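Side-chain contact in DNA mismatch repair protein MUTS (Thermus aquaticus, PDB 1EWQ), which takes part in DNA mismatch repair, binding mismatched DNA and showing a weak ATPase activity: residues Q289-H294 / L524-V529. Residues are numbered along the deposited sequence; the frame is centred on the assembly and turned at random.
Sequences QSWLRH and LAELDV
The indole of Trp291 meets Val529 and Glu526 through the benzo half of its ring system, and both partners approach it obliquely; Arg305, from helix 299-314, makes a cation-pi contact with the same indole. Val529 comes closest: its CG1 methyl lies 3.5 Å from Trp291 CZ3 and 3.9 Å from Trp291 CE3. The methyl reaches the ring because CG1 stands anti to the backbone N (chi1 171°). Glu526 adds a looser touch, its CG methylene 4.2 Å from Trp291 CZ2, with the carboxylate plane turned 69° from that of the indole. Only the aliphatic part of the glutamate is thus used here; its OE2 is hydrogen-bonded to Tyr530 OH, one helical turn on. No hydrogen bond crosses between the segments, so the contact is a small worked example of an aromatic side chain joining two helices by van der Waals contact. With the indole cut back to an alanine, the Val529 methyl would probably lose its aromatic neighbour, and Arg305 its cation-pi partner. Within MutS domain III the contact joins the C-terminal end of helix 282-293, whose Leu287 and Leu288 also touch Val529, to the long helix 514-540, whose Leu524 and Leu527 pack on helix 346-366.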
loop_
_atom_site.group_PDB
_atom_site.type_symbol
_atom_site.label_atom_id
_atom_site.label_comp_id
_atom_site.label_asym_id
_atom_site.label_seq_id
_atom_site.Cartn_x
_atom_site.Cartn_y
_atom_site.Cartn_z
ATOM N N GLN C 289 2.446 -12.565 23.804
ATOM C CA GLN C 289 1.285 -12.440 22.946
ATOM C C GLN C 289 0.287 -13.552 23.255
ATOM O O GLN C 289 -0.924 -13.341 23.233
ATOM C CB GLN C 289 1.691 -12.487 21.472
ATOM C CG GLN C 289 0.498 -12.332 20.549
ATOM C CD GLN C 289 0.882 -11.913 19.144
ATOM O OE1 GLN C 289 1.780 -12.491 18.538
ATOM N NE2 GLN C 289 0.188 -10.910 18.614
ATOM N N SER C 290 0.811 -14.731 23.566
ATOM C CA SER C 290 -0.028 -15.878 23.882
ATOM C C SER C 290 -0.835 -15.625 25.155
ATOM O O SER C 290 -2.005 -16.018 25.254
ATOM C CB SER C 290 0.842 -17.115 24.058
ATOM O OG SER C 290 0.038 -18.266 24.214
ATOM N N TRP C 291 -0.198 -14.962 26.124
ATOM C CA TRP C 291 -0.834 -14.639 27.398
ATOM C C TRP C 291 -1.918 -13.591 27.174
ATOM O O TRP C 291 -2.995 -13.678 27.750
ATOM C CB TRP C 291 0.202 -14.123 28.409
ATOM C CG TRP C 291 1.113 -15.206 28.964
ATOM C CD1 TRP C 291 1.162 -16.519 28.581
ATOM C CD2 TRP C 291 2.094 -15.053 29.998
ATOM N NE1 TRP C 291 2.112 -17.192 29.314
ATOM C CE2 TRP C 291 2.699 -16.317 30.190
ATOM C CE3 TRP C 291 2.518 -13.969 30.784
ATOM C CZ2 TRP C 291 3.710 -16.528 31.135
ATOM C CZ3 TRP C 291 3.524 -14.179 31.730
ATOM C CH2 TRP C 291 4.107 -15.452 31.894
ATOM N N LEU C 292 -1.628 -12.598 26.343
ATOM C CA LEU C 292 -2.621 -11.572 26.043
ATOM C C LEU C 292 -3.792 -12.172 25.251
ATOM O O LEU C 292 -4.937 -11.775 25.437
ATOM C CB LEU C 292 -1.985 -10.427 25.246
ATOM C CG LEU C 292 -1.196 -9.377 26.038
ATOM C CD1 LEU C 292 -0.436 -8.475 25.069
ATOM C CD2 LEU C 292 -2.143 -8.547 26.898
ATOM N N ARG C 293 -3.502 -13.129 24.371
ATOM C CA ARG C 293 -4.552 -13.763 23.565
ATOM C C ARG C 293 -5.580 -14.458 24.474
ATOM O O ARG C 293 -6.783 -14.411 24.222
ATOM C CB ARG C 293 -3.944 -14.808 22.605
ATOM C CG ARG C 293 -4.634 -14.900 21.253
ATOM C CD ARG C 293 -4.415 -16.244 20.553
ATOM N NE ARG C 293 -3.016 -16.668 20.490
ATOM C CZ ARG C 293 -2.040 -15.951 19.955
ATOM N NH1 ARG C 293 -2.309 -14.759 19.440
ATOM N NH2 ARG C 293 -0.806 -16.437 19.912
ATOM N N HIS C 294 -5.091 -15.107 25.528
ATOM C CA HIS C 294 -5.952 -15.827 26.469
ATOM C C HIS C 294 -5.631 -15.507 27.926
ATOM O O HIS C 294 -4.874 -16.235 28.571
ATOM C CB HIS C 294 -5.805 -17.338 26.260
ATOM C CG HIS C 294 -6.266 -17.810 24.918
ATOM N ND1 HIS C 294 -7.572 -18.167 24.661
ATOM C CD2 HIS C 294 -5.602 -17.953 23.752
ATOM C CE1 HIS C 294 -7.693 -18.507 23.391
ATOM N NE2 HIS C 294 -6.509 -18.385 22.818
ATOM N N LEU C 524 13.756 -19.413 29.316
ATOM C CA LEU C 524 14.206 -18.055 29.047
ATOM C C LEU C 524 13.107 -17.174 28.479
ATOM O O LEU C 524 13.107 -15.960 28.698
ATOM C CB LEU C 524 15.414 -18.082 28.114
ATOM C CG LEU C 524 16.589 -18.821 28.754
ATOM C CD1 LEU C 524 17.793 -18.822 27.820
ATOM C CD2 LEU C 524 16.932 -18.158 30.091
ATOM N N ALA C 525 12.170 -17.773 27.753
ATOM C CA ALA C 525 11.066 -16.998 27.193
ATOM C C ALA C 525 10.243 -16.452 28.363
ATOM O O ALA C 525 9.882 -15.275 28.398
ATOM C CB ALA C 525 10.186 -17.878 26.299
ATOM N N GLU C 526 9.957 -17.317 29.327
ATOM C CA GLU C 526 9.179 -16.903 30.484
ATOM C C GLU C 526 9.888 -15.801 31.266
ATOM O O GLU C 526 9.294 -14.778 31.595
ATOM C CB GLU C 526 8.906 -18.103 31.394
ATOM C CG GLU C 526 7.438 -18.263 31.723
ATOM C CD GLU C 526 7.159 -19.439 32.631
ATOM O OE1 GLU C 526 7.472 -20.588 32.242
ATOM O OE2 GLU C 526 6.625 -19.203 33.734
ATOM N N LEU C 527 11.168 -16.008 31.555
ATOM C CA LEU C 527 11.943 -15.019 32.294
ATOM C C LEU C 527 12.020 -13.719 31.502
ATOM O O LEU C 527 12.047 -12.640 32.083
ATOM C CB LEU C 527 13.350 -15.552 32.567
ATOM C CG LEU C 527 13.341 -16.858 33.357
ATOM C CD1 LEU C 527 14.717 -17.484 33.341
ATOM C CD2 LEU C 527 12.875 -16.579 34.788
ATOM N N ASP C 528 12.064 -13.833 30.174
ATOM C CA ASP C 528 12.120 -12.656 29.306
ATOM C C ASP C 528 10.845 -11.835 29.537
ATOM O O ASP C 528 10.905 -10.605 29.668
ATOM C CB ASP C 528 12.246 -13.099 27.832
ATOM C CG ASP C 528 12.352 -11.922 26.841
ATOM O OD1 ASP C 528 12.806 -10.821 27.232
ATOM O OD2 ASP C 528 11.999 -12.112 25.651
ATOM N N VAL C 529 9.705 -12.518 29.625
ATOM C CA VAL C 529 8.421 -11.854 29.839
ATOM C C VAL C 529 8.291 -11.185 31.212
ATOM O O VAL C 529 7.884 -10.028 31.312
ATOM C CB VAL C 529 7.262 -12.841 29.628
ATOM C CG1 VAL C 529 5.948 -12.215 30.070
ATOM C CG2 VAL C 529 7.173 -13.212 28.134
#